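Long-range contacts in GTP pyrophosphokinase (Streptococcus pneumoniae, PDB 2BE3), which probably catalyses transfer of pyrophosphate from ATP to GTP, making the guanosine alarmones of the bacterial stringent response, as other RelA/SpoT family synthetases do: residues W8-L12 and I52-K56; E70-D75 and K137-E142. One frame throughout, in Å; residues are numbered along the deposited sequence. Where two conformers were deposited one is given.

Interaction 1 (W8-L12 and I52-K56); sequences WEEFL and IESIK
Ile52 sets its CG2 methyl over one face of the Trp8 indole, 3.8 Å from the centroid of the five-membered ring and 18° off the ring normal, the geometry of a CH-pi contact. The methyl reaches this spot because CG2 stands anti to the backbone N (chi1, measured to CG1, is -65°). The CG1 branch of Ile52 lies between Trp8 and Leu12: Ile52 CG1 meets Leu12 CD1 at 3.8 Å, and Ile52 CD1 is 3.9 Å from Trp8 CB. Ile55 closes the same apolar patch: its CD1 lies 3.9 Å from Leu12 CD2, and its CG2 reaches Trp8 CH2 obliquely at 3.8 Å. The N-terminal helix 6-35 crosses helix 52-62 of the RelA/SpoT region, the segments at 84° and their axes 12.9 Å apart, joined by the ring of Trp8 and by branched aliphatic chains. Leu12 and Ile55 form the buried part; Leu69 and Leu73 also pack on Ile55, and Ile76 on Leu12. Packing thins at the NE1 edge of the indole, where the bent Lys56 chain brings NZ near the ring plane, 4.0 Å from Trp8 NE1, with a weak hydrogen bond to Tyr66 OH. Trp8 remains partly exposed, with tetraethylene glycol beside its side chain.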
loop_
_atom_site.group_PDB
_atom_site.type_symbol
_atom_site.label_atom_id
_atom_site.label_comp_id
_atom_site.label_asym_id
_atom_site.label_seq_id
_atom_site.Cartn_x
_atom_site.Cartn_y
_atom_site.Cartn_z
ATOM N N TRP A 8 -9.940 21.318 0.723
ATOM C CA TRP A 8 -8.663 20.921 0.118
ATOM C C TRP A 8 -8.118 19.634 0.712
ATOM O O TRP A 8 -7.501 18.848 0.016
ATOM C CB TRP A 8 -7.597 22.010 0.246
ATOM C CG TRP A 8 -7.587 22.964 -0.908
ATOM C CD1 TRP A 8 -7.865 24.295 -0.860
ATOM C CD2 TRP A 8 -7.314 22.659 -2.294
ATOM N NE1 TRP A 8 -7.775 24.842 -2.113
ATOM C CE2 TRP A 8 -7.446 23.866 -3.016
ATOM C CE3 TRP A 8 -6.971 21.487 -2.994
ATOM C CZ2 TRP A 8 -7.233 23.944 -4.400
ATOM C CZ3 TRP A 8 -6.771 21.567 -4.368
ATOM C CH2 TRP A 8 -6.891 22.790 -5.051
ATOM N N GLU A 9 -8.366 19.439 2.002
ATOM C CA GLU A 9 -7.909 18.282 2.759
ATOM C C GLU A 9 -8.718 17.044 2.369
ATOM O O GLU A 9 -8.175 15.967 2.164
ATOM C CB GLU A 9 -8.087 18.575 4.252
ATOM C CG GLU A 9 -7.329 17.660 5.165
ATOM C CD GLU A 9 -7.511 18.031 6.648
ATOM O OE1 GLU A 9 -6.495 18.393 7.310
ATOM O OE2 GLU A 9 -8.673 17.980 7.131
ATOM N N GLU A 10 -10.026 17.218 2.251
ATOM C CA GLU A 10 -10.893 16.148 1.811
ATOM C C GLU A 10 -10.608 15.742 0.373
ATOM O O GLU A 10 -10.737 14.565 0.022
ATOM C CB GLU A 10 -12.353 16.548 1.964
ATOM C CG GLU A 10 -12.810 16.539 3.421
ATOM C CD GLU A 10 -14.249 17.062 3.604
ATOM O OE1 GLU A 10 -14.976 17.315 2.595
ATOM O OE2 GLU A 10 -14.650 17.214 4.780
ATOM N N PHE A 11 -10.207 16.712 -0.449
ATOM C CA PHE A 11 -9.917 16.432 -1.843
ATOM C C PHE A 11 -8.589 15.683 -2.009
ATOM O O PHE A 11 -8.482 14.760 -2.817
ATOM C CB PHE A 11 -9.913 17.722 -2.667
ATOM C CG PHE A 11 -9.494 17.514 -4.088
ATOM C CD1 PHE A 11 -10.383 16.961 -5.016
ATOM C CD2 PHE A 11 -8.208 17.839 -4.501
ATOM C CE1 PHE A 11 -9.996 16.759 -6.326
ATOM C CE2 PHE A 11 -7.809 17.617 -5.816
ATOM C CZ PHE A 11 -8.695 17.090 -6.719
ATOM N N LEU A 12 -7.592 16.080 -1.237
ATOM C CA LEU A 12 -6.230 15.589 -1.419
ATOM C C LEU A 12 -5.958 14.225 -0.813
ATOM O O LEU A 12 -5.083 13.500 -1.290
ATOM C CB LEU A 12 -5.221 16.592 -0.864
ATOM C CG LEU A 12 -5.119 17.866 -1.685
ATOM C CD1 LEU A 12 -4.162 18.818 -1.008
ATOM C CD2 LEU A 12 -4.736 17.576 -3.140
ATOM N N ILE A 52 -0.917 22.494 -3.019
ATOM C CA ILE A 52 -2.110 23.264 -3.374
ATOM C C ILE A 52 -1.823 24.488 -4.247
ATOM O O ILE A 52 -2.590 24.765 -5.192
ATOM C CB ILE A 52 -2.886 23.717 -2.089
ATOM C CG1 ILE A 52 -3.431 22.501 -1.332
ATOM C CG2 ILE A 52 -4.019 24.688 -2.413
ATOM C CD1 ILE A 52 -3.775 22.811 0.120
ATOM N N GLU A 53 -0.762 25.242 -3.964
ATOM C CA GLU A 53 -0.494 26.436 -4.785
ATOM C C GLU A 53 0.110 26.090 -6.166
ATOM O O GLU A 53 -0.021 26.874 -7.116
ATOM C CB GLU A 53 0.317 27.525 -4.042
ATOM C CG GLU A 53 -0.336 28.131 -2.758
ATOM C CD GLU A 53 -1.675 28.870 -2.976
ATOM O OE1 GLU A 53 -1.931 29.430 -4.074
ATOM O OE2 GLU A 53 -2.482 28.897 -2.019
ATOM N N SER A 54 0.760 24.935 -6.283
ATOM C CA SER A 54 1.143 24.429 -7.585
ATOM C C SER A 54 -0.078 23.911 -8.351
ATOM O O SER A 54 -0.152 24.109 -9.554
ATOM C CB SER A 54 2.150 23.306 -7.458
ATOM O OG SER A 54 3.393 23.811 -7.066
ATOM N N ILE A 55 -1.016 23.270 -7.641
ATOM C CA ILE A 55 -2.268 22.832 -8.239
ATOM C C ILE A 55 -3.020 24.044 -8.772
ATOM O O ILE A 55 -3.451 24.024 -9.927
ATOM C CB ILE A 55 -3.186 22.025 -7.268
ATOM C CG1 ILE A 55 -2.511 20.717 -6.834
ATOM C CG2 ILE A 55 -4.560 21.769 -7.928
ATOM C CD1 ILE A 55 -3.210 20.029 -5.693
ATOM N N LYS A 56 -3.132 25.101 -7.954
ATOM C CA LYS A 56 -3.839 26.331 -8.358
ATOM C C LYS A 56 -3.201 27.028 -9.543
ATOM O O LYS A 56 -3.902 27.529 -10.403
ATOM C CB LYS A 56 -4.001 27.301 -7.207
ATOM C CG LYS A 56 -5.068 26.892 -6.258
ATOM C CD LYS A 56 -4.660 27.251 -4.841
ATOM C CE LYS A 56 -5.391 28.488 -4.340
ATOM N NZ LYS A 56 -6.834 28.201 -4.099
#

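Interaction 2 (E70-D75 and K137-E142)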
loop_
_atom_site.group_PDB
_atom_site.type_symbol
_atom_site.label_atom_id
_atom_site.label_comp_id
_atom_site.label_asym_id
_atom_site.label_seq_id
_atom_site.Cartn_x
_atom_site.Cartn_y
_atom_site.Cartn_z
ATOM N N GLU A 70 -9.895 16.808 -11.180
ATOM C CA GLU A 70 -9.432 15.432 -11.018
ATOM C C GLU A 70 -9.318 14.675 -12.352
ATOM O O GLU A 70 -8.686 13.606 -12.443
ATOM C CB GLU A 70 -10.369 14.697 -10.064
ATOM C CG GLU A 70 -11.752 14.460 -10.620
ATOM C CD GLU A 70 -12.681 13.864 -9.583
ATOM O OE1 GLU A 70 -12.871 12.634 -9.593
ATOM O OE2 GLU A 70 -13.196 14.620 -8.739
ATOM N N HIS A 71 -9.922 15.241 -13.383
ATOM C CA HIS A 71 -9.911 14.604 -14.670
ATOM C C HIS A 71 -8.797 15.137 -15.543
ATOM O O HIS A 71 -8.311 14.416 -16.427
ATOM C CB HIS A 71 -11.284 14.802 -15.376
ATOM C CG HIS A 71 -12.458 14.452 -14.512
ATOM N ND1 HIS A 71 -12.815 13.147 -14.233
ATOM C CD2 HIS A 71 -13.343 15.231 -13.845
ATOM C CE1 HIS A 71 -13.888 13.134 -13.458
ATOM N NE2 HIS A 71 -14.231 14.386 -13.210
ATOM N N ASP A 72 -8.422 16.395 -15.332
ATOM C CA ASP A 72 -7.564 17.109 -16.285
ATOM C C ASP A 72 -6.125 17.226 -15.819
ATOM O O ASP A 72 -5.232 17.260 -16.651
ATOM C CB ASP A 72 -8.082 18.524 -16.585
ATOM C CG ASP A 72 -9.384 18.544 -17.409
ATOM O OD1 ASP A 72 -9.776 17.521 -18.032
ATOM O OD2 ASP A 72 -10.016 19.631 -17.437
ATOM N N LEU A 73 -5.908 17.314 -14.503
ATOM C CA LEU A 73 -4.575 17.368 -13.931
ATOM C C LEU A 73 -4.008 15.973 -13.639
ATOM O O LEU A 73 -4.455 15.288 -12.724
ATOM C CB LEU A 73 -4.587 18.254 -12.669
ATOM C CG LEU A 73 -3.258 18.827 -12.186
ATOM C CD1 LEU A 73 -2.443 19.337 -13.362
ATOM C CD2 LEU A 73 -3.429 19.886 -11.110
ATOM N N GLN A 74 -2.997 15.564 -14.390
ATOM C CA GLN A 74 -2.518 14.183 -14.329
ATOM C C GLN A 74 -1.583 13.809 -13.164
ATOM O O GLN A 74 -1.385 12.628 -12.888
ATOM C CB GLN A 74 -1.875 13.809 -15.662
ATOM C CG GLN A 74 -2.932 13.694 -16.802
ATOM C CD GLN A 74 -2.319 13.294 -18.154
ATOM O OE1 GLN A 74 -1.194 13.711 -18.503
ATOM N NE2 GLN A 74 -3.049 12.475 -18.908
ATOM N N ASP A 75 -1.040 14.795 -12.465
ATOM C CA ASP A 75 0.056 14.508 -11.576
ATOM C C ASP A 75 -0.124 15.142 -10.216
ATOM O O ASP A 75 0.854 15.497 -9.583
ATOM C CB ASP A 75 1.373 14.970 -12.211
ATOM C CG ASP A 75 1.465 16.503 -12.346
ATOM O OD1 ASP A 75 0.466 17.137 -12.770
ATOM O OD2 ASP A 75 2.541 17.073 -11.977
ATOM N N LYS A 137 -12.332 5.232 -4.608
ATOM C CA LYS A 137 -12.124 6.473 -5.326
ATOM C C LYS A 137 -10.979 6.296 -6.353
ATOM O O LYS A 137 -9.856 5.904 -5.995
ATOM C CB LYS A 137 -11.859 7.583 -4.310
ATOM C CG LYS A 137 -11.395 8.882 -4.904
ATOM C CD LYS A 137 -12.602 9.690 -5.373
ATOM C CE LYS A 137 -12.261 10.598 -6.541
ATOM N NZ LYS A 137 -13.539 11.136 -7.068
ATOM N N THR A 138 -11.274 6.555 -7.623
ATOM C CA THR A 138 -10.299 6.462 -8.708
ATOM C C THR A 138 -9.628 7.810 -8.981
ATOM O O THR A 138 -10.292 8.816 -9.142
ATOM C CB THR A 138 -10.923 5.948 -10.000
ATOM O OG1 THR A 138 -11.396 4.613 -9.807
ATOM C CG2 THR A 138 -9.892 5.875 -11.060
ATOM N N ILE A 139 -8.306 7.823 -9.002
ATOM C CA ILE A 139 -7.553 9.044 -9.228
ATOM C C ILE A 139 -6.574 8.860 -10.413
ATOM O O ILE A 139 -6.267 7.720 -10.823
ATOM C CB ILE A 139 -6.833 9.551 -7.917
ATOM C CG1 ILE A 139 -5.897 8.509 -7.323
ATOM C CG2 ILE A 139 -7.841 9.927 -6.828
ATOM C CD1 ILE A 139 -4.478 8.734 -7.682
ATOM N N LEU A 140 -6.137 9.970 -11.005
ATOM C CA LEU A 140 -4.968 9.927 -11.870
ATOM C C LEU A 140 -3.656 10.051 -11.075
ATOM O O LEU A 140 -3.482 10.986 -10.247
ATOM C CB LEU A 140 -5.032 10.978 -13.003
ATOM C CG LEU A 140 -6.205 10.873 -13.998
ATOM C CD1 LEU A 140 -6.234 12.089 -14.930
ATOM C CD2 LEU A 140 -6.194 9.597 -14.780
ATOM N N ALA A 141 -2.704 9.161 -11.370
ATOM C CA ALA A 141 -1.315 9.348 -10.866
ATOM C C ALA A 141 -0.320 9.357 -12.036
ATOM O O ALA A 141 -0.527 8.683 -13.056
ATOM C CB ALA A 141 -0.963 8.275 -9.858
ATOM N N GLU A 142 0.736 10.145 -11.916
ATOM C CA GLU A 142 1.758 10.170 -12.934
ATOM C C GLU A 142 3.037 9.515 -12.395
ATOM O O GLU A 142 3.582 9.970 -11.380
ATOM C CB GLU A 142 2.008 11.595 -13.354
ATOM C CG GLU A 142 2.953 11.777 -14.525
ATOM C CD GLU A 142 3.702 13.094 -14.420
ATOM O OE1 GLU A 142 4.451 13.303 -13.399
ATOM O OE2 GLU A 142 3.521 13.922 -15.348
HETATM O O HOH W 1 -7.018 12.725 -10.397
HETATM O O HOH W 2 -3.842 13.495 -10.684
#
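Leu140 points its side chain from the strand toward the C-terminal end of helix 69-72 and the loop that follows, where Leu140 CD1 lies 3.5 Å from His71 O, close also to the carbonyl of Glu70 and to CG of Gln74. At one end of the contact Lys137 NZ donates to Glu70 OE1 at 3.0 Å, a salt bridge that enters on the syn side of the carboxylate, 23° out of its plane. With CG wedged between the backbone N and the carbonyl carbon (chi1 68°), the otherwise extended Glu70 chain sends its acid group to the lysine. At the other end the CB atoms of Asp75 and Glu142 touch at 3.6 Å.

Two waters join the backbones between these ends. The first donates to Glu70 O at 2.8 Å and accepts from Leu140 N at 3.0 Å; the second donates to Leu73 O at 2.8 Å and to Leu140 O at 2.6 Å. The short helix 69-72 and the loop into strand 77-83 are thus fastened to strand 137-147, which runs parallel to 77-83 in the five-stranded mixed sheet of the RelA/SpoT synthetase fold. Glu142 opens the EIQIRT segment of that strand, and its pairing with Asp75 is consistent with the acidic side of the synthetase active site in RelA/SpoT relatives.

Farther out, Asp75 OD2 and Glu142 OE1 stand 4.5 Å apart. Asp75 OD2 forms salt bridges with Arg48 and Lys50, and Asp75 OD1 with Lys58, while Gln144 NE2 bonds Glu142 OE1. Gln106 holds the amide of Gln74, and backbone bonds to Ala77 and Leu79 fix Glu142 in the sheet.

In the fold
The centres of interactions 1 and 2 lie 12 Å apart, on the same side of the chain's centre, and the two contacts touch directly. Ile55 CG2 packs on Leu73 CD2 at 3.9 Å, and Phe11 CE1 approaches Glu70 CB at 4.3 Å, so each segment of interaction 1 reaches 70-75. Helices 52-62 and 69-72 follow one another in the chain: the first meets the N-terminal helix 6-35, the second the sheet. The Asp75-Glu142 end of interaction 2 probably belongs to the synthetase site, judged by RelA/SpoT relatives. Tetraethylene glycol, probably from the crystallisation liquor, lies about 4 Å from the Trp8 side chain and about 5 Å from that of Glu70.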